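Local coordinates for protein N5-Carboxyaminoimidazole ribonucleotide synthetase (Staphylococcus aureus subsp. aureus, PDB 3ORQ) that catalyses the ATP-dependent conversion of 5-aminoimidazole ribonucleotide and bicarbonate to N5-carboxyaminoimidazole ribonucleotide, a step of purine biosynthesis, at residues F259-S262 with L266-N269; E114-K119 with V126-V131; Q213-R218 with F223-P228; I207-L212 with E236-V241. One frame throughout, in Å; residues are numbered along the deposited sequence.

All four contacts belong to the ATP-grasp domain. Contact 2 comes first along the chain and closes before the others begin; contact 3 is nested inside the loop closed by contact 4, and contact 1 follows both. Contacts 1, 3 and 4 reach one antiparallel sheet: contact 1 is a hairpin at its outer strand 266-272, contact 3 a hairpin of strands 207-218 and 221-227, and contact 4 lays helix 234-245 against that same strand 207-218. Contact 2 joins helix 111-120 to the edge of a second sheet. Contact 1 lies about 14 to 15 Å from each of the others, centre to centre, and both it and contact 3 touch ADP.

Contact 1 of 4, residues F259-S262 with L266-N269. With ADP (adenosine-5'-diphosphate), chain D.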
# COMPACT_ATOMS: atom_id res chain seq x y z
N PHE A 259 -19.79 6.33 22.21
CA PHE A 259 -20.19 7.69 22.52
C PHE A 259 -19.55 8.14 23.84
O PHE A 259 -19.46 7.37 24.80
CB PHE A 259 -21.72 7.79 22.65
CG PHE A 259 -22.46 7.46 21.40
CD1 PHE A 259 -21.90 7.68 20.14
CD2 PHE A 259 -23.75 6.93 21.47
CE1 PHE A 259 -22.60 7.37 18.96
CE2 PHE A 259 -24.47 6.62 20.30
CZ PHE A 259 -23.89 6.86 19.04
N ILE A 260 -19.12 9.38 23.89
CA ILE A 260 -18.86 9.95 25.20
C ILE A 260 -19.83 11.14 25.54
O ILE A 260 -19.95 12.09 24.75
CB ILE A 260 -17.37 10.28 25.44
CG1 ILE A 260 -17.14 11.77 25.43
CG2 ILE A 260 -16.37 9.45 24.50
CD1 ILE A 260 -16.81 12.27 26.80
N ASP A 261 -20.51 11.03 26.68
CA ASP A 261 -21.43 12.06 27.26
C ASP A 261 -20.97 13.49 27.30
O ASP A 261 -19.79 13.77 27.20
CB ASP A 261 -21.70 11.73 28.75
CG ASP A 261 -23.02 11.07 28.95
OD1 ASP A 261 -23.66 10.73 27.92
OD2 ASP A 261 -23.43 10.90 30.11
N SER A 262 -21.92 14.40 27.54
CA SER A 262 -21.61 15.74 28.04
C SER A 262 -20.88 15.64 29.39
O SER A 262 -20.13 16.54 29.78
CB SER A 262 -22.88 16.56 28.19
OG SER A 262 -23.81 15.89 29.02
N LEU A 266 -18.74 6.95 28.96
CA LEU A 266 -18.51 6.11 27.79
C LEU A 266 -19.65 5.14 27.58
O LEU A 266 -20.02 4.42 28.51
CB LEU A 266 -17.20 5.31 27.91
CG LEU A 266 -16.63 4.61 26.65
CD1 LEU A 266 -16.11 5.64 25.66
CD2 LEU A 266 -15.54 3.56 26.93
N TYR A 267 -20.23 5.13 26.39
CA TYR A 267 -21.14 4.06 25.99
C TYR A 267 -20.65 3.38 24.69
O TYR A 267 -20.16 4.06 23.77
CB TYR A 267 -22.57 4.55 25.73
CG TYR A 267 -23.26 5.43 26.78
CD1 TYR A 267 -22.80 6.72 27.07
CD2 TYR A 267 -24.42 4.99 27.42
CE1 TYR A 267 -23.45 7.51 27.97
CE2 TYR A 267 -25.07 5.79 28.30
CZ TYR A 267 -24.58 7.04 28.58
OH TYR A 267 -25.23 7.85 29.49
N VAL A 268 -20.83 2.07 24.61
CA VAL A 268 -20.70 1.38 23.34
C VAL A 268 -21.91 1.71 22.48
O VAL A 268 -23.04 1.50 22.92
CB VAL A 268 -20.64 -0.14 23.57
CG1 VAL A 268 -20.24 -0.86 22.32
CG2 VAL A 268 -19.67 -0.45 24.68
N ASN A 269 -21.67 2.21 21.26
CA ASN A 269 -22.72 2.40 20.28
C ASN A 269 -23.00 1.17 19.41
O ASN A 269 -24.10 0.62 19.43
CB ASN A 269 -22.40 3.59 19.36
CG ASN A 269 -23.42 3.74 18.19
OD1 ASN A 269 -24.61 3.40 18.32
ND2 ASN A 269 -22.94 4.23 17.03
PB ADP D . -25.10 4.12 11.31
O1B ADP D . -25.06 2.66 11.70
O2B ADP D . -23.80 4.87 11.20
O3B ADP D . -26.01 4.35 10.14
PA ADP D . -25.36 4.99 14.01
O1A ADP D . -26.34 4.27 14.90
O2A ADP D . -23.90 4.64 14.09
O3A ADP D . -25.89 4.89 12.48
O5' ADP D . -25.47 6.58 14.23
C5' ADP D . -24.86 7.50 13.34
C4' ADP D . -24.61 8.80 14.09
O4' ADP D . -25.84 9.35 14.61
C3' ADP D . -23.68 8.62 15.29
O3' ADP D . -22.28 8.72 14.97
C2' ADP D . -24.11 9.76 16.20
O2' ADP D . -23.37 10.93 15.93
C1' ADP D . -25.59 9.97 15.89
N9 ADP D . -26.30 9.20 16.93
C8 ADP D . -26.73 7.92 16.80
N7 ADP D . -27.31 7.47 17.94
C5 ADP D . -27.25 8.50 18.82
C6 ADP D . -27.70 8.71 20.22
N6 ADP D . -28.31 7.70 20.88
N1 ADP D . -27.44 9.92 20.78
C2 ADP D . -26.81 10.91 20.11
N3 ADP D . -26.37 10.80 18.83
C4 ADP D . -26.57 9.63 18.16
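The ring of F259 and the side-chain amide of N269 lie stacked, their planes 20° apart. N269 reaches over one ring face with CB, which sits 3.7 Å from the centroid of the F259 ring in a CH-pi contact displaced toward the rim. The amide carbon follows, N269 CG coming within 3.3 Å of F259 CZ. With CG anti to the backbone N (chi1 174°), N269 extends past the ring, and its ND2 donates to O2A of ADP at 3.1 Å; the same nitrogen has a weak bond to E257. F259 itself meets the nucleotide, its CZ lying 3.6 Å from N7 of ADP. One aromatic ring therefore touches both the base and the asparagine that holds the alpha-phosphate.

Y267 stands on the same face of the sheet as F259 and turns its edge toward D261. The carboxylate and ring planes are 53° apart, and D261 OD1 lies close to the ring plane, 3.2 Å from Y267 CE1. On the reverse face I260 and L266 meet through methyls, CG2 of I260 and CD1 of L266.

Two backbone bonds join F259 and Y267: F259 N to Y267 O at 2.8 Å and Y267 N to F259 O at 2.9 Å. They make this an antiparallel hydrogen-bonded pair, followed by the non-hydrogen-bonded pair of I260 with L266. Nearby, E257 and E270 bind magnesium. The arrangement is the beta hairpin of an ATP-grasp nucleotide site, with the aromatic beside the adenine and the asparagine at the phosphate.

Contact 2 of 4, residues E114-K119 with V126-V131; sequences EKETLK and VPFISV
Aliphatic CH-pi packing carries this contact, with K115 laid over one face of the F128 ring. K115 CB sits 3.6 Å from the ring centroid and only 4° off its normal, almost exactly above the centre. The two side chains slide past each other in opposite directions, which brings K115 CD to 3.7 Å from F128 CB. F128 holds its CG between its own backbone N and carbonyl carbon (chi1 72°), and from there the ring reaches under the lysine to the helix.

Looser van der Waals contacts surround this overlap. K119, extended beyond CG, brings CD obliquely to the ring, 4.0 Å from F128 CE1. The helix backbone itself approaches there too, E116 N lying 3.9 Å from F128 CZ. V126 meets the other end of K115, its CG1 4.2 Å from K115 NZ.

The polar end of K115 turns elsewhere: a bend at the end of the chain takes NZ into a salt bridge with OE1 of E186. E186 also bonds ADP through OE2, which makes K115 a second-shell partner of the nucleotide site. No hydrogen bond links the two segments directly.

The helical segment 114-119 runs roughly antiparallel to edge strand 128-131, 151° between their directions. That strand pairs with strand 183-187 through I129 and V131, which also touch helix 136-143. Elsewhere on helix 111-120, E114 and L118 face strand 266-272, so the helix bridges the two sheets of the ATP-grasp domain.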
# COMPACT_ATOMS: atom_id res chain seq x y z
N GLU A 114 -27.87 -6.82 18.45
CA GLU A 114 -26.62 -6.14 18.77
C GLU A 114 -26.68 -5.46 20.13
O GLU A 114 -25.75 -5.60 20.95
CB GLU A 114 -26.30 -5.12 17.69
CG GLU A 114 -25.09 -4.25 17.97
CD GLU A 114 -24.66 -3.45 16.73
OE1 GLU A 114 -25.53 -2.95 15.99
OE2 GLU A 114 -23.44 -3.33 16.50
N LYS A 115 -27.76 -4.73 20.38
CA LYS A 115 -27.95 -4.05 21.66
C LYS A 115 -28.10 -5.06 22.80
O LYS A 115 -27.43 -4.90 23.81
CB LYS A 115 -29.11 -3.05 21.63
CG LYS A 115 -28.75 -1.75 20.91
CD LYS A 115 -29.99 -0.91 20.58
CE LYS A 115 -29.66 0.12 19.48
NZ LYS A 115 -28.50 0.98 19.88
N GLU A 116 -28.91 -6.09 22.60
CA GLU A 116 -29.12 -7.12 23.62
C GLU A 116 -27.79 -7.74 24.03
O GLU A 116 -27.47 -7.82 25.22
CB GLU A 116 -30.06 -8.21 23.12
CG GLU A 116 -31.55 -7.86 23.14
CD GLU A 116 -32.43 -8.95 22.53
OE1 GLU A 116 -31.89 -9.82 21.79
OE2 GLU A 116 -33.66 -8.95 22.77
N THR A 117 -27.00 -8.12 23.02
CA THR A 117 -25.74 -8.79 23.27
C THR A 117 -24.81 -7.90 24.09
O THR A 117 -24.18 -8.37 25.06
CB THR A 117 -25.03 -9.18 21.96
OG1 THR A 117 -25.89 -10.03 21.20
CG2 THR A 117 -23.73 -9.91 22.25
N LEU A 118 -24.73 -6.63 23.71
CA LEU A 118 -23.86 -5.70 24.41
C LEU A 118 -24.25 -5.57 25.90
O LEU A 118 -23.41 -5.70 26.79
CB LEU A 118 -23.89 -4.34 23.71
CG LEU A 118 -23.36 -4.21 22.27
CD1 LEU A 118 -23.56 -2.77 21.71
CD2 LEU A 118 -21.90 -4.65 22.19
N LYS A 119 -25.54 -5.38 26.17
CA LYS A 119 -26.01 -5.31 27.55
C LYS A 119 -25.73 -6.60 28.30
O LYS A 119 -25.26 -6.58 29.45
CB LYS A 119 -27.50 -5.00 27.59
CG LYS A 119 -28.00 -4.69 28.99
CD LYS A 119 -29.44 -4.22 28.92
CE LYS A 119 -29.95 -3.66 30.24
NZ LYS A 119 -31.24 -2.94 29.96
N VAL A 126 -26.44 2.37 25.54
CA VAL A 126 -27.48 3.38 25.65
C VAL A 126 -28.80 2.66 25.88
O VAL A 126 -29.12 1.72 25.16
CB VAL A 126 -27.55 4.26 24.39
CG1 VAL A 126 -27.73 3.43 23.15
CG2 VAL A 126 -28.69 5.28 24.51
N PRO A 127 -29.57 3.11 26.90
CA PRO A 127 -30.84 2.44 27.21
C PRO A 127 -31.71 2.34 25.97
O PRO A 127 -31.82 3.31 25.20
CB PRO A 127 -31.46 3.34 28.29
CG PRO A 127 -30.24 3.93 29.00
CD PRO A 127 -29.17 4.08 27.94
N PHE A 128 -32.33 1.18 25.77
CA PHE A 128 -32.92 0.89 24.46
C PHE A 128 -34.15 0.03 24.63
O PHE A 128 -34.25 -0.70 25.62
CB PHE A 128 -31.90 0.14 23.54
CG PHE A 128 -31.64 -1.30 23.97
CD1 PHE A 128 -30.60 -1.61 24.84
CD2 PHE A 128 -32.48 -2.33 23.53
CE1 PHE A 128 -30.38 -2.93 25.25
CE2 PHE A 128 -32.30 -3.63 23.95
CZ PHE A 128 -31.24 -3.94 24.81
N ILE A 129 -35.05 0.11 23.66
CA ILE A 129 -36.25 -0.75 23.60
C ILE A 129 -36.66 -1.07 22.15
O ILE A 129 -36.50 -0.24 21.26
CB ILE A 129 -37.45 -0.13 24.40
CG1 ILE A 129 -38.57 -1.16 24.61
CG2 ILE A 129 -37.97 1.11 23.72
CD1 ILE A 129 -38.09 -2.52 25.11
N SER A 130 -37.14 -2.30 21.93
CA SER A 130 -37.62 -2.69 20.59
C SER A 130 -39.01 -2.14 20.29
O SER A 130 -39.90 -2.14 21.15
CB SER A 130 -37.58 -4.21 20.39
OG SER A 130 -38.59 -4.89 21.11
N VAL A 131 -39.17 -1.65 19.07
CA VAL A 131 -40.44 -1.12 18.58
C VAL A 131 -40.74 -1.58 17.16
O VAL A 131 -40.21 -1.03 16.19
CB VAL A 131 -40.51 0.45 18.70
CG1 VAL A 131 -39.16 1.06 18.90
CG2 VAL A 131 -41.21 1.07 17.51

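Contact 3 of 4, residues Q213-R218 with F223-P228. With ADP (adenosine-5'-diphosphate), chain D.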
# COMPACT_ATOMS: atom_id res chain seq x y z
N GLN A 213 -9.23 6.38 17.93
CA GLN A 213 -9.45 7.36 16.91
C GLN A 213 -10.68 8.20 17.23
O GLN A 213 -11.64 7.71 17.85
CB GLN A 213 -9.51 6.72 15.50
CG GLN A 213 -10.30 5.45 15.35
CD GLN A 213 -9.49 4.23 14.92
OE1 GLN A 213 -8.26 4.22 14.87
NE2 GLN A 213 -10.21 3.16 14.64
N GLU A 214 -10.63 9.48 16.87
CA GLU A 214 -11.68 10.42 17.20
C GLU A 214 -12.44 10.81 15.92
O GLU A 214 -11.85 11.18 14.91
CB GLU A 214 -11.08 11.66 17.86
CG GLU A 214 -12.06 12.78 18.02
CD GLU A 214 -11.43 14.10 18.44
OE1 GLU A 214 -12.13 15.14 18.29
OE2 GLU A 214 -10.28 14.11 18.92
N ASN A 215 -13.76 10.75 16.00
CA ASN A 215 -14.61 10.75 14.83
C ASN A 215 -15.70 11.83 14.89
O ASN A 215 -16.56 11.87 15.81
CB ASN A 215 -15.27 9.37 14.66
CG ASN A 215 -14.24 8.25 14.50
OD1 ASN A 215 -13.19 8.46 13.89
ND2 ASN A 215 -14.54 7.07 15.02
N GLU A 216 -15.68 12.69 13.88
CA GLU A 216 -16.73 13.65 13.71
C GLU A 216 -17.55 13.19 12.53
O GLU A 216 -17.00 12.75 11.50
CB GLU A 216 -16.18 15.05 13.46
CG GLU A 216 -17.30 16.07 13.28
CD GLU A 216 -16.81 17.48 13.07
OE1 GLU A 216 -15.63 17.77 13.34
OE2 GLU A 216 -17.63 18.30 12.64
N HIS A 217 -18.88 13.26 12.70
CA HIS A 217 -19.82 12.95 11.63
C HIS A 217 -20.46 14.24 11.11
O HIS A 217 -20.54 15.25 11.83
CB HIS A 217 -20.91 11.99 12.09
CG HIS A 217 -20.41 10.63 12.46
ND1 HIS A 217 -19.82 10.36 13.67
CD2 HIS A 217 -20.44 9.45 11.79
CE1 HIS A 217 -19.48 9.08 13.72
NE2 HIS A 217 -19.86 8.50 12.60
N ARG A 218 -20.88 14.21 9.84
CA ARG A 218 -21.65 15.29 9.26
C ARG A 218 -22.81 14.68 8.50
O ARG A 218 -22.62 13.85 7.60
CB ARG A 218 -20.79 16.15 8.34
CG ARG A 218 -20.23 17.39 9.03
CD ARG A 218 -20.07 18.55 8.04
NE ARG A 218 -19.57 19.76 8.72
CZ ARG A 218 -18.82 20.70 8.15
NH1 ARG A 218 -18.46 20.62 6.86
NH2 ARG A 218 -18.43 21.75 8.88
N PHE A 223 -17.09 11.96 8.72
CA PHE A 223 -16.59 13.14 8.02
C PHE A 223 -15.11 13.27 8.27
O PHE A 223 -14.35 13.47 7.33
CB PHE A 223 -17.28 14.35 8.62
CG PHE A 223 -16.78 15.68 8.16
CD1 PHE A 223 -16.78 16.02 6.81
CD2 PHE A 223 -16.47 16.66 9.11
CE1 PHE A 223 -16.38 17.29 6.40
CE2 PHE A 223 -16.08 17.95 8.72
CZ PHE A 223 -16.03 18.27 7.37
N LYS A 224 -14.70 13.13 9.53
CA LYS A 224 -13.33 13.41 9.95
C LYS A 224 -12.92 12.46 11.05
O LYS A 224 -13.67 12.27 11.98
CB LYS A 224 -13.19 14.85 10.46
CG LYS A 224 -11.80 15.19 11.02
CD LYS A 224 -11.61 16.67 11.16
CE LYS A 224 -12.86 17.31 11.84
NZ LYS A 224 -12.95 17.01 13.33
N THR A 225 -11.74 11.87 10.93
CA THR A 225 -11.14 11.03 11.99
C THR A 225 -9.80 11.61 12.33
O THR A 225 -8.99 11.89 11.43
CB THR A 225 -10.96 9.57 11.51
OG1 THR A 225 -12.27 9.04 11.23
CG2 THR A 225 -10.19 8.71 12.54
N ILE A 226 -9.57 11.82 13.63
CA ILE A 226 -8.29 12.36 14.12
C ILE A 226 -7.62 11.36 15.02
O ILE A 226 -8.26 10.78 15.88
CB ILE A 226 -8.49 13.64 14.95
CG1 ILE A 226 -8.99 14.76 14.04
CG2 ILE A 226 -7.19 13.98 15.73
CD1 ILE A 226 -9.13 16.09 14.74
N VAL A 227 -6.32 11.15 14.82
CA VAL A 227 -5.60 10.20 15.61
C VAL A 227 -4.28 10.86 15.96
O VAL A 227 -3.58 11.34 15.06
CB VAL A 227 -5.33 8.89 14.81
CG1 VAL A 227 -4.67 7.85 15.68
CG2 VAL A 227 -6.64 8.31 14.24
N PRO A 228 -3.90 10.83 17.26
CA PRO A 228 -4.60 10.13 18.33
C PRO A 228 -5.79 10.92 18.83
O PRO A 228 -5.75 12.17 18.83
CB PRO A 228 -3.53 10.03 19.44
CG PRO A 228 -2.65 11.20 19.25
CD PRO A 228 -2.67 11.50 17.74
PB ADP D . -25.10 4.12 11.31
O1B ADP D . -25.06 2.66 11.70
O2B ADP D . -23.80 4.87 11.20
O3B ADP D . -26.01 4.35 10.14
PA ADP D . -25.36 4.99 14.01
O1A ADP D . -26.34 4.27 14.90
O2A ADP D . -23.90 4.64 14.09
O3A ADP D . -25.89 4.89 12.48
O5' ADP D . -25.47 6.58 14.23
C5' ADP D . -24.86 7.50 13.34
C4' ADP D . -24.61 8.80 14.09
O4' ADP D . -25.84 9.35 14.61
C3' ADP D . -23.68 8.62 15.29
O3' ADP D . -22.28 8.72 14.97
C2' ADP D . -24.11 9.76 16.20
O2' ADP D . -23.37 10.93 15.93
C1' ADP D . -25.59 9.97 15.89
N9 ADP D . -26.30 9.20 16.93
C8 ADP D . -26.73 7.92 16.80
N7 ADP D . -27.31 7.47 17.94
C5 ADP D . -27.25 8.50 18.82
C6 ADP D . -27.70 8.71 20.22
N6 ADP D . -28.31 7.70 20.88
N1 ADP D . -27.44 9.92 20.78
C2 ADP D . -26.81 10.91 20.11
N3 ADP D . -26.37 10.80 18.83
C4 ADP D . -26.57 9.63 18.16
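The carbonyl oxygen of E216 is gripped by two backbone N-H groups, F223 N at 2.9 Å and K224 N at 3.1 Å. Two consecutive residues thus face one, which defines a classic beta bulge. F223 N approaches in the carbonyl plane, whereas K224 N is tilted 22° from it. Beyond the bulge the ladder is regular: E216 N donates to K224 O, and E214 and I226 exchange bonds in both directions, I226 N meeting E214 O at 2.7 Å.

On the face carrying E214, E216, K224 and I226, K224 folds back through bends at chi3 and chi4 to place NZ 2.8 Å from OE1 of E216. This salt bridge uses the anti side of the carboxylate. Y370 also bonds E216 OE1 and E366 pairs with K224 NZ, tying the ladder to helix 362-372; E214 turns to R230 instead.

R218 lies alongside F223, pointing the same way, with its CD centred over one ring face 4.0 Å from the centroid. The guanidinium follows at 22° to the ring, NH1 coming within 3.4 Å of F223 CZ. E216 occupies the edge of that ring. At the far end of the ladder, Q213 CB packs against two methyls, 3.5 Å from V227 CG2 and close to T225 CG2.

H217 points away from the partner strand and presents its ring face to the ribose, O3' of ADP lying 3.1 Å from its CE1. The whole is a bulged antiparallel hairpin of the ATP-grasp sheet, flanking the nucleotide pocket.

Contact 4 of 4, residues I207-L212 with E236-V241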
# COMPACT_ATOMS: atom_id res chain seq x y z
N ILE A 207 -4.48 -10.88 19.96
CA ILE A 207 -5.24 -9.65 19.79
C ILE A 207 -4.33 -8.41 19.74
O ILE A 207 -3.30 -8.39 20.38
CB ILE A 207 -6.35 -9.50 20.85
CG1 ILE A 207 -7.18 -8.26 20.57
CG2 ILE A 207 -5.76 -9.46 22.28
CD1 ILE A 207 -8.50 -8.18 21.40
N THR A 208 -4.71 -7.41 18.95
CA THR A 208 -3.95 -6.17 18.78
C THR A 208 -4.90 -5.00 18.63
O THR A 208 -5.96 -5.14 18.05
CB THR A 208 -3.09 -6.22 17.51
OG1 THR A 208 -2.60 -7.55 17.35
CG2 THR A 208 -1.86 -5.27 17.61
N PHE A 209 -4.50 -3.86 19.17
CA PHE A 209 -5.32 -2.67 19.18
C PHE A 209 -4.60 -1.55 18.43
O PHE A 209 -3.44 -1.26 18.71
CB PHE A 209 -5.58 -2.21 20.62
CG PHE A 209 -6.39 -3.16 21.44
CD1 PHE A 209 -5.76 -4.13 22.21
CD2 PHE A 209 -7.79 -3.06 21.47
CE1 PHE A 209 -6.53 -5.01 23.02
CE2 PHE A 209 -8.57 -3.94 22.26
CZ PHE A 209 -7.92 -4.92 23.05
N PHE A 210 -5.30 -0.92 17.50
CA PHE A 210 -4.83 0.30 16.86
C PHE A 210 -5.04 1.48 17.81
O PHE A 210 -5.80 1.37 18.78
CB PHE A 210 -5.63 0.51 15.53
CG PHE A 210 -5.18 -0.44 14.44
CD1 PHE A 210 -5.58 -1.77 14.46
CD2 PHE A 210 -4.30 -0.02 13.43
CE1 PHE A 210 -5.12 -2.67 13.48
CE2 PHE A 210 -3.82 -0.92 12.44
CZ PHE A 210 -4.23 -2.23 12.47
N PRO A 211 -4.35 2.60 17.57
CA PRO A 211 -4.59 3.82 18.36
C PRO A 211 -6.06 4.24 18.34
O PRO A 211 -6.72 4.18 17.31
CB PRO A 211 -3.74 4.89 17.63
CG PRO A 211 -2.94 4.13 16.49
CD PRO A 211 -3.09 2.66 16.78
N LEU A 212 -6.57 4.69 19.49
CA LEU A 212 -7.93 5.23 19.60
C LEU A 212 -8.10 6.37 18.62
O LEU A 212 -7.23 7.20 18.45
CB LEU A 212 -8.18 5.72 21.01
CG LEU A 212 -9.64 5.97 21.37
CD1 LEU A 212 -10.49 4.65 21.49
CD2 LEU A 212 -9.73 6.89 22.64
N GLU A 236 -10.45 2.49 29.03
CA GLU A 236 -11.85 2.13 29.25
C GLU A 236 -12.46 1.46 27.99
O GLU A 236 -13.24 0.48 28.06
CB GLU A 236 -12.66 3.34 29.70
CG GLU A 236 -14.09 3.01 30.13
CD GLU A 236 -14.89 4.24 30.62
OE1 GLU A 236 -14.33 5.35 30.70
OE2 GLU A 236 -16.08 4.06 30.94
N ALA A 237 -12.04 1.96 26.83
CA ALA A 237 -12.42 1.34 25.56
C ALA A 237 -11.93 -0.10 25.48
O ALA A 237 -12.65 -0.97 25.03
CB ALA A 237 -11.94 2.18 24.36
N LYS A 238 -10.74 -0.37 25.97
CA LYS A 238 -10.27 -1.75 25.90
C LYS A 238 -11.07 -2.66 26.82
O LYS A 238 -11.37 -3.81 26.46
CB LYS A 238 -8.78 -1.87 26.18
CG LYS A 238 -7.94 -1.37 25.04
CD LYS A 238 -6.42 -1.48 25.41
CE LYS A 238 -5.55 -0.81 24.37
NZ LYS A 238 -4.09 -1.01 24.62
N GLU A 239 -11.43 -2.15 27.99
CA GLU A 239 -12.20 -2.93 28.96
C GLU A 239 -13.51 -3.36 28.31
O GLU A 239 -13.94 -4.49 28.50
CB GLU A 239 -12.48 -2.13 30.25
CG GLU A 239 -11.24 -1.90 31.15
CD GLU A 239 -11.46 -0.84 32.29
OE1 GLU A 239 -12.47 -0.09 32.28
OE2 GLU A 239 -10.60 -0.73 33.19
N GLN A 240 -14.15 -2.46 27.55
CA GLN A 240 -15.39 -2.81 26.92
C GLN A 240 -15.17 -3.89 25.86
O GLN A 240 -15.96 -4.82 25.74
CB GLN A 240 -16.08 -1.59 26.34
CG GLN A 240 -16.31 -0.49 27.36
CD GLN A 240 -17.31 -0.91 28.44
OE1 GLN A 240 -18.48 -1.16 28.13
NE2 GLN A 240 -16.85 -1.02 29.70
N VAL A 241 -14.08 -3.77 25.09
CA VAL A 241 -13.77 -4.77 24.07
C VAL A 241 -13.55 -6.15 24.68
O VAL A 241 -14.12 -7.15 24.23
CB VAL A 241 -12.56 -4.37 23.21
CG1 VAL A 241 -12.23 -5.48 22.27
CG2 VAL A 241 -12.88 -3.09 22.39
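F209 lies beneath the aliphatic chain of K238, which crosses one face of its ring. The contact is a sheet-to-helix packing within the ATP-grasp domain: helix 234-245 rests on strand 207-218 of the large antiparallel sheet. K238 is extended beyond CG, and alternate carbons of its chain meet the phenyl. Its CG is 4.0 Å from the ring centroid, 15° off the normal and displaced toward the rim, a CH-pi contact. Farther along, K238 CE comes to 3.8 Å from F209 CG, so the chain runs from the outer ring back toward the strand.

V241, one turn later on the helix, takes the edge of the same ring. With CG1 anti to its backbone N (chi1 176°), it sets that methyl near the ring plane, 4.0 Å from F209 CE2. The ring is therefore met on a face by K238 and at its rim by V241, while L197 and V199 of the neighbouring strand 191-201 pack against F209 as well.

No hydrogen bond crosses between the two segments. A237 and V241 continue from this helix surface onto F258 and V256 of strand 252-261, and Q240 touches L266 and V268, so the helix spans several strands of the sheet. At the other end of the contact, beyond F209, a single methyl pair joins L212 to the helix: CD1 of L212 lies 4.1 Å from CB of A237.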